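Side-chain contacts in short-chain dehydrogenase/reductase SDR (Burkholderia phymatum, PDB 5IG2), which binds NAD and probably interconverts alcohol (CH-OH) and carbonyl groups of a substrate, as in other short-chain dehydrogenases/reductases: residues W117-G120 with V121-G125; A170-S173 with L174-L178. All coordinates share one frame; numbering follows the deposited sequence.

Interaction 1: residues W117-G120 with V121-G125. With NAD (nicotinamide-adenine-dinucleotide), chain F.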
ATOM      1  N   TRP B 117      26.317 -44.187 -32.064  1.00 13.91           N
ATOM      2  CA  TRP B 117      25.464 -43.011 -31.942  1.00 14.57           C
ATOM      3  C   TRP B 117      26.289 -41.731 -32.012  1.00 16.49           C
ATOM      4  O   TRP B 117      26.038 -40.856 -32.852  1.00 13.64           O
ATOM      5  CB  TRP B 117      24.684 -43.073 -30.631  1.00 14.49           C
ATOM      6  CG  TRP B 117      23.813 -41.861 -30.364  1.00 14.96           C
ATOM      7  CD1 TRP B 117      23.045 -41.183 -31.268  1.00 16.05           C
ATOM      8  CD2 TRP B 117      23.641 -41.192 -29.105  1.00 15.32           C
ATOM      9  NE1 TRP B 117      22.391 -40.140 -30.643  1.00 17.74           N
ATOM     10  CE2 TRP B 117      22.744 -40.123 -29.317  1.00 19.06           C
ATOM     11  CE3 TRP B 117      24.156 -41.396 -27.817  1.00 17.75           C
ATOM     12  CZ2 TRP B 117      22.342 -39.260 -28.285  1.00 18.24           C
ATOM     13  CZ3 TRP B 117      23.765 -40.530 -26.789  1.00 16.46           C
ATOM     14  CH2 TRP B 117      22.864 -39.475 -27.033  1.00 15.18           C
ATOM     15  N   VAL B 118      27.290 -41.613 -31.134  1.00 12.83           N
ATOM     16  CA  VAL B 118      28.069 -40.379 -31.048  1.00 13.61           C
ATOM     17  C   VAL B 118      28.831 -40.138 -32.340  1.00 14.62           C
ATOM     18  O   VAL B 118      28.874 -39.012 -32.850  1.00 15.34           O
ATOM     19  CB  VAL B 118      29.023 -40.424 -29.839  1.00 12.94           C
ATOM     20  CG1 VAL B 118      29.844 -39.132 -29.750  1.00  8.05           C
ATOM     21  CG2 VAL B 118      28.241 -40.662 -28.557  1.00 15.23           C
ATOM     22  N   PHE B 119      29.445 -41.181 -32.892  1.00 11.99           N
ATOM     23  CA  PHE B 119      30.217 -40.958 -34.105  1.00 14.30           C
ATOM     24  C   PHE B 119      29.313 -40.713 -35.303  1.00 15.37           C
ATOM     25  O   PHE B 119      29.684 -39.963 -36.217  1.00 14.42           O
ATOM     26  CB  PHE B 119      31.179 -42.124 -34.344  1.00 14.96           C
ATOM     27  CG  PHE B 119      32.530 -41.902 -33.710  1.00 14.67           C
ATOM     28  CD1 PHE B 119      32.687 -42.017 -32.339  1.00 11.52           C
ATOM     29  CD2 PHE B 119      33.622 -41.522 -34.476  1.00 15.11           C
ATOM     30  CE1 PHE B 119      33.923 -41.784 -31.736  1.00 12.92           C
ATOM     31  CE2 PHE B 119      34.859 -41.291 -33.890  1.00 14.81           C
ATOM     32  CZ  PHE B 119      35.011 -41.424 -32.516  1.00 14.95           C
ATOM     33  N   GLY B 120      28.114 -41.298 -35.300  1.00 15.41           N
ATOM     34  CA  GLY B 120      27.189 -41.059 -36.393  1.00 13.62           C
ATOM     35  C   GLY B 120      26.761 -39.606 -36.481  1.00 15.65           C
ATOM     36  O   GLY B 120      26.670 -39.039 -37.573  1.00 16.62           O
ATOM     37  N   VAL B 121      26.496 -38.979 -35.338  1.00 13.31           N
ATOM     38  CA  VAL B 121      26.108 -37.572 -35.364  1.00 12.09           C
ATOM     39  C   VAL B 121      27.333 -36.680 -35.476  1.00 12.30           C
ATOM     40  O   VAL B 121      27.416 -35.822 -36.365  1.00 12.70           O
ATOM     41  CB  VAL B 121      25.278 -37.208 -34.119  1.00 12.58           C
ATOM     42  CG1 VAL B 121      24.813 -35.743 -34.212  1.00 10.78           C
ATOM     43  CG2 VAL B 121      24.100 -38.186 -33.944  1.00 10.10           C
ATOM     44  N   ASN B 122      28.297 -36.872 -34.569  1.00 12.76           N
ATOM     45  CA  ASN B 122      29.377 -35.909 -34.382  1.00 12.42           C
ATOM     46  C   ASN B 122      30.410 -35.959 -35.495  1.00 13.15           C
ATOM     47  O   ASN B 122      31.008 -34.928 -35.821  1.00 14.64           O
ATOM     48  CB  ASN B 122      30.079 -36.151 -33.043  1.00 13.53           C
ATOM     49  CG  ASN B 122      29.205 -35.821 -31.851  1.00 13.92           C
ATOM     50  OD1 ASN B 122      28.002 -35.606 -31.991  1.00 12.07           O
ATOM     51  ND2 ASN B 122      29.815 -35.765 -30.660  1.00 12.63           N
ATOM     52  N   VAL B 123      30.650 -37.131 -36.077  1.00 12.07           N
ATOM     53  CA  VAL B 123      31.621 -37.237 -37.158  1.00 14.33           C
ATOM     54  C   VAL B 123      30.906 -37.371 -38.501  1.00 17.04           C
ATOM     55  O   VAL B 123      31.097 -36.541 -39.398  1.00 15.66           O
ATOM     56  CB  VAL B 123      32.585 -38.410 -36.923  1.00 12.61           C
ATOM     57  CG1 VAL B 123      33.519 -38.571 -38.134  1.00 13.96           C
ATOM     58  CG2 VAL B 123      33.371 -38.178 -35.629  1.00 10.52           C
ATOM     59  N   MET B 124      30.078 -38.408 -38.650  1.00 13.63           N
ATOM     60  CA  MET B 124      29.432 -38.647 -39.936  1.00 15.51           C
ATOM     61  C   MET B 124      28.513 -37.497 -40.334  1.00 15.21           C
ATOM     62  O   MET B 124      28.396 -37.177 -41.524  1.00 17.35           O
ATOM     63  CB  MET B 124      28.667 -39.967 -39.896  1.00 18.64           C
ATOM     64  CG  MET B 124      29.591 -41.163 -39.734  1.00 27.58           C
ATOM     65  SD  MET B 124      30.949 -41.161 -40.952  1.00 33.44           S
ATOM     66  CE  MET B 124      32.161 -42.174 -40.093  1.00 34.05           C
ATOM     67  N   GLY B 125      27.837 -36.869 -39.367  1.00 15.76           N
ATOM     68  CA  GLY B 125      27.007 -35.718 -39.703  1.00 12.31           C
ATOM     69  C   GLY B 125      27.823 -34.595 -40.322  1.00 14.69           C
ATOM     70  O   GLY B 125      27.424 -34.000 -41.325  1.00 14.45           O
TER
HETATM   71  PA  NAD F 301      21.929 -28.811 -27.818  1.00 13.13           P
HETATM   72  O1A NAD F 301      21.432 -30.098 -27.286  1.00 13.39           O
HETATM   73  O2A NAD F 301      21.279 -27.582 -27.164  1.00 12.48           O
HETATM   74  O5B NAD F 301      21.791 -28.680 -29.399  1.00 14.29           O
HETATM   75  C5B NAD F 301      22.214 -29.747 -30.269  1.00 11.74           C
HETATM   76  C4B NAD F 301      21.062 -30.046 -31.187  1.00  8.74           C
HETATM   77  O4B NAD F 301      21.445 -31.091 -32.109  1.00 14.11           O
HETATM   78  C3B NAD F 301      19.767 -30.516 -30.500  1.00 13.20           C
HETATM   79  O3B NAD F 301      18.662 -29.693 -30.853  1.00 12.03           O
HETATM   80  C2B NAD F 301      19.574 -31.946 -31.029  1.00 14.67           C
HETATM   81  O2B NAD F 301      18.203 -32.277 -31.219  1.00 14.54           O
HETATM   82  C1B NAD F 301      20.296 -31.868 -32.366  1.00 12.91           C
HETATM   83  N9A NAD F 301      20.706 -33.159 -32.904  1.00 11.50           N
HETATM   84  C8A NAD F 301      21.218 -34.226 -32.214  1.00 12.09           C
HETATM   85  N7A NAD F 301      21.386 -35.303 -32.943  1.00 14.41           N
HETATM   86  C5A NAD F 301      20.960 -34.915 -34.204  1.00 12.36           C
HETATM   87  C6A NAD F 301      20.872 -35.603 -35.428  1.00 14.18           C
HETATM   88  N6A NAD F 301      21.137 -36.905 -35.568  1.00 15.25           N
HETATM   89  N1A NAD F 301      20.445 -34.912 -36.508  1.00 13.34           N
HETATM   90  C2A NAD F 301      20.111 -33.624 -36.358  1.00 13.72           C
HETATM   91  N3A NAD F 301      20.126 -32.876 -35.248  1.00 13.17           N
HETATM   92  C4A NAD F 301      20.558 -33.588 -34.199  1.00 11.34           C
HETATM   93  O3  NAD F 301      23.503 -28.723 -27.617  1.00 12.47           O
HETATM   94  PN  NAD F 301      24.593 -27.680 -28.145  1.00 12.45           P
HETATM   95  O1N NAD F 301      23.921 -26.495 -28.736  1.00 10.03           O
HETATM   96  O2N NAD F 301      25.560 -27.484 -27.042  1.00 12.27           O
HETATM   97  O5D NAD F 301      25.269 -28.569 -29.280  1.00 11.30           O
HETATM   98  C5D NAD F 301      25.776 -27.979 -30.497  1.00  8.90           C
HETATM   99  C4D NAD F 301      27.194 -28.455 -30.695  1.00 11.13           C
HETATM  100  O4D NAD F 301      28.076 -27.820 -29.738  1.00 12.40           O
HETATM  101  C3D NAD F 301      27.413 -29.966 -30.541  1.00 11.50           C
HETATM  102  O3D NAD F 301      28.254 -30.433 -31.589  1.00 12.02           O
HETATM  103  C2D NAD F 301      28.147 -30.070 -29.203  1.00 10.87           C
HETATM  104  O2D NAD F 301      28.954 -31.240 -29.160  1.00 10.46           O
HETATM  105  C1D NAD F 301      28.968 -28.791 -29.267  1.00 11.72           C
HETATM  106  N1N NAD F 301      29.577 -28.290 -27.943  1.00 13.12           N
HETATM  107  C2N NAD F 301      28.753 -27.978 -26.926  1.00 11.09           C
HETATM  108  C3N NAD F 301      29.271 -27.487 -25.741  1.00 10.77           C
HETATM  109  C7N NAD F 301      28.418 -26.972 -24.624  1.00 11.17           C
HETATM  110  O7N NAD F 301      28.907 -26.863 -23.489  1.00 11.71           O
HETATM  111  N7N NAD F 301      27.134 -26.761 -24.866  1.00 12.35           N
HETATM  112  C4N NAD F 301      30.646 -27.316 -25.636  1.00 12.65           C
HETATM  113  C5N NAD F 301      31.467 -27.629 -26.706  1.00 15.31           C
HETATM  114  C6N NAD F 301      30.913 -28.125 -27.859  1.00 14.82           C
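The indole of W117 and the phenyl ring of F119 are each met obliquely by a valine methyl one helical turn later. The W117 and V121 side chains lie side by side, V121 CG2 reaching CD1 and NE1, 4.2 Å from W117 CD1, while loop residues V101, E207, R210 and P211 touch the indole side chain. The phenyl ring packs more closely, with CD2 of F119 3.5 Å from CG2 of V123, and it meets A166 of helix 162-185 and, across the interface, F119 of the second subunit. A third flat group, the amide of N122, is turned back toward V118 O by CG lying beside its own backbone N (chi1 -68°). Its ND2 lies 3.5 Å from V118 CG1. Both ends of the amide are engaged elsewhere: OD1 accepts from V101 N and ND2 pairs with S167 OG. The adenine of NAD is the remaining flat group: V121 CG1 lies over one face of the base, 3.7 Å from N7A, while CG2 sits nearer its plane, 3.6 Å from N6A. This helix, 112-140, belongs to the Rossmann-type fold of the short-chain dehydrogenases. N122, touching Y164 and close to the NAD-binding K168, probably corresponds to the asparagine of the family's Asn-Ser-Tyr-Lys tetrad. At this point the helix widens into a pi-type turn. F119 O accepts two amides: M124 N in the i+5 relation at 2.9 Å, nearly straight (N-H...O 170°), and V123 N at 3.0 Å, more bent (145°) and from above the carbonyl plane. N122 N keeps the ordinary i+4 bond to V118 O at 2.8 Å; a second i+5 bond, G125 N to G120 O, is weak. The side chain of M124 bends at chi2 and packs on W115 of the second subunit.

Interaction 2: residues A170-S173 with L174-L178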
ATOM      1  N   ALA B 170      38.353 -35.946 -34.058  1.00 11.77           N
ATOM      2  CA  ALA B 170      38.131 -36.239 -35.472  1.00 12.75           C
ATOM      3  C   ALA B 170      37.627 -34.999 -36.216  1.00 13.63           C
ATOM      4  O   ALA B 170      38.111 -34.689 -37.316  1.00 11.47           O
ATOM      5  CB  ALA B 170      37.155 -37.410 -35.607  1.00  9.15           C
ATOM      6  N   VAL B 171      36.667 -34.269 -35.629  1.00 12.80           N
ATOM      7  CA  VAL B 171      36.168 -33.044 -36.260  1.00 12.80           C
ATOM      8  C   VAL B 171      37.289 -32.017 -36.392  1.00 13.76           C
ATOM      9  O   VAL B 171      37.432 -31.360 -37.433  1.00 12.95           O
ATOM     10  CB  VAL B 171      34.971 -32.474 -35.472  1.00 11.02           C
ATOM     11  CG1 VAL B 171      34.515 -31.098 -36.049  1.00 10.75           C
ATOM     12  CG2 VAL B 171      33.816 -33.464 -35.466  1.00  8.52           C
ATOM     13  N   VAL B 172      38.110 -31.872 -35.347  1.00  8.92           N
ATOM     14  CA  VAL B 172      39.218 -30.916 -35.403  1.00 11.63           C
ATOM     15  C   VAL B 172      40.113 -31.201 -36.608  1.00 14.07           C
ATOM     16  O   VAL B 172      40.356 -30.324 -37.448  1.00 14.54           O
ATOM     17  CB  VAL B 172      40.027 -30.938 -34.094  1.00  9.43           C
ATOM     18  CG1 VAL B 172      41.339 -30.197 -34.295  1.00  9.34           C
ATOM     19  CG2 VAL B 172      39.233 -30.286 -32.945  1.00 10.02           C
ATOM     20  N   SER B 173      40.605 -32.438 -36.720  1.00 12.22           N
ATOM     21  CA  SER B 173      41.575 -32.736 -37.770  1.00 11.84           C
ATOM     22  C   SER B 173      40.931 -32.758 -39.151  1.00 13.92           C
ATOM     23  O   SER B 173      41.562 -32.345 -40.136  1.00 14.43           O
ATOM     24  CB  SER B 173      42.267 -34.066 -37.501  1.00 11.71           C
ATOM     25  OG  SER B 173      43.189 -34.324 -38.538  1.00 14.83           O
ATOM     26  N   LEU B 174      39.691 -33.254 -39.265  1.00 12.18           N
ATOM     27  CA  LEU B 174      39.062 -33.231 -40.582  1.00 14.94           C
ATOM     28  C   LEU B 174      38.875 -31.797 -41.047  1.00 11.65           C
ATOM     29  O   LEU B 174      39.035 -31.501 -42.234  1.00 15.40           O
ATOM     30  CB  LEU B 174      37.732 -33.993 -40.589  1.00 13.90           C
ATOM     31  CG  LEU B 174      36.417 -33.413 -40.070  1.00 13.65           C
ATOM     32  CD1 LEU B 174      35.746 -32.475 -41.072  1.00 10.77           C
ATOM     33  CD2 LEU B 174      35.462 -34.547 -39.735  1.00 14.56           C
ATOM     34  N   THR B 175      38.582 -30.885 -40.115  1.00  9.58           N
ATOM     35  CA  THR B 175      38.373 -29.496 -40.495  1.00 10.32           C
ATOM     36  C   THR B 175      39.700 -28.819 -40.817  1.00 13.36           C
ATOM     37  O   THR B 175      39.782 -28.020 -41.757  1.00 12.49           O
ATOM     38  CB  THR B 175      37.620 -28.756 -39.379  1.00 15.89           C
ATOM     39  OG1 THR B 175      36.433 -29.494 -39.024  1.00 14.06           O
ATOM     40  CG2 THR B 175      37.219 -27.318 -39.821  1.00 11.45           C
ATOM     41  N   GLU B 176      40.749 -29.130 -40.050  1.00 13.20           N
ATOM     42  CA  GLU B 176      42.079 -28.640 -40.394  1.00 14.42           C
ATOM     43  C   GLU B 176      42.492 -29.111 -41.781  1.00 17.66           C
ATOM     44  O   GLU B 176      43.085 -28.347 -42.554  1.00 18.20           O
ATOM     45  CB  GLU B 176      43.103 -29.097 -39.350  1.00 15.86           C
ATOM     46  CG  GLU B 176      42.971 -28.409 -37.992  1.00 14.82           C
ATOM     47  CD  GLU B 176      43.899 -28.999 -36.934  1.00 15.04           C
ATOM     48  OE1 GLU B 176      44.563 -30.024 -37.212  1.00 16.26           O
ATOM     49  OE2 GLU B 176      43.978 -28.424 -35.826  1.00 14.06           O
ATOM     50  N   THR B 177      42.198 -30.374 -42.110  1.00 12.81           N
ATOM     51  CA  THR B 177      42.543 -30.876 -43.435  1.00 14.07           C
ATOM     52  C   THR B 177      41.717 -30.194 -44.509  1.00 17.10           C
ATOM     53  O   THR B 177      42.236 -29.863 -45.582  1.00 16.13           O
ATOM     54  CB  THR B 177      42.338 -32.383 -43.518  1.00 17.12           C
ATOM     55  OG1 THR B 177      42.932 -33.010 -42.379  1.00 16.87           O
ATOM     56  CG2 THR B 177      42.993 -32.905 -44.796  1.00 14.60           C
ATOM     57  N   LEU B 178      40.424 -29.998 -44.241  1.00 17.57           N
ATOM     58  CA  LEU B 178      39.567 -29.300 -45.189  1.00 17.02           C
ATOM     59  C   LEU B 178      40.098 -27.900 -45.478  1.00 19.53           C
ATOM     60  O   LEU B 178      40.020 -27.421 -46.618  1.00 18.68           O
ATOM     61  CB  LEU B 178      38.144 -29.234 -44.638  1.00 16.70           C
ATOM     62  CG  LEU B 178      37.098 -28.464 -45.449  1.00 14.13           C
ATOM     63  CD1 LEU B 178      36.867 -29.137 -46.798  1.00 14.19           C
ATOM     64  CD2 LEU B 178      35.794 -28.345 -44.640  1.00 11.77           C
TER
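T175 and V171 meet through a carbonyl that accepts twice: V171 O takes T175 N at 3.0 Å and the hydroxyl T175 OG1 at 2.6 Å, from opposite faces of its plane. The same pattern recurs two residues on, where S173 O receives T177 N at 2.9 Å and T177 OG1 at 2.7 Å. In both threonines OG1 stands beside the backbone N (chi1 -52° and -48°), which turns the hydroxyl back onto the preceding turn. Each hydroxyl has a further partner, N148 ND2 for T175 and N165 ND2 of the second subunit for T177. E176 runs alongside V172, its OE2 3.5 Å from V172 CG1. That oxygen bonds Y259 OH, whereas OE1 reaches S157 OG and forms a salt bridge with R273 NE, both of the second subunit. S173 OG also bonds S157 OG of that subunit. On helix 162-185, which follows strand 144-149 in a beta-alpha-beta unit, S173, E176 OE1 and T177 thus face the subunit interface, whereas T175 OG1 and E176 OE2 are satisfied within the chain. Because both oxygens of the buried E176 carboxylate have partners, one of them an arginine, its charge is likely to be stabilised there.

Along the chain, interaction 1 comes first, on helix 112-140; strand 144-149 follows, and then interaction 2 on helix 162-185, which leads into strand 189-194. Each contact spans a local turn and closes no long loop, and because the first ends before the second begins they lie in series, neither nesting nor crossing. Their centres are 14 Å apart, yet the helices touch directly: V123 CG2 packs on A170 CB at 3.9 Å, and N122 O meets V171 CG2. Both contacts reach the second subunit, consistent with the four-helix bundle, two helices from each subunit, that forms a dimer interface in many short-chain dehydrogenases/reductases. Interaction 1 borders NAD, while interaction 2 faces the sheet through strands 144-149 and 189-194.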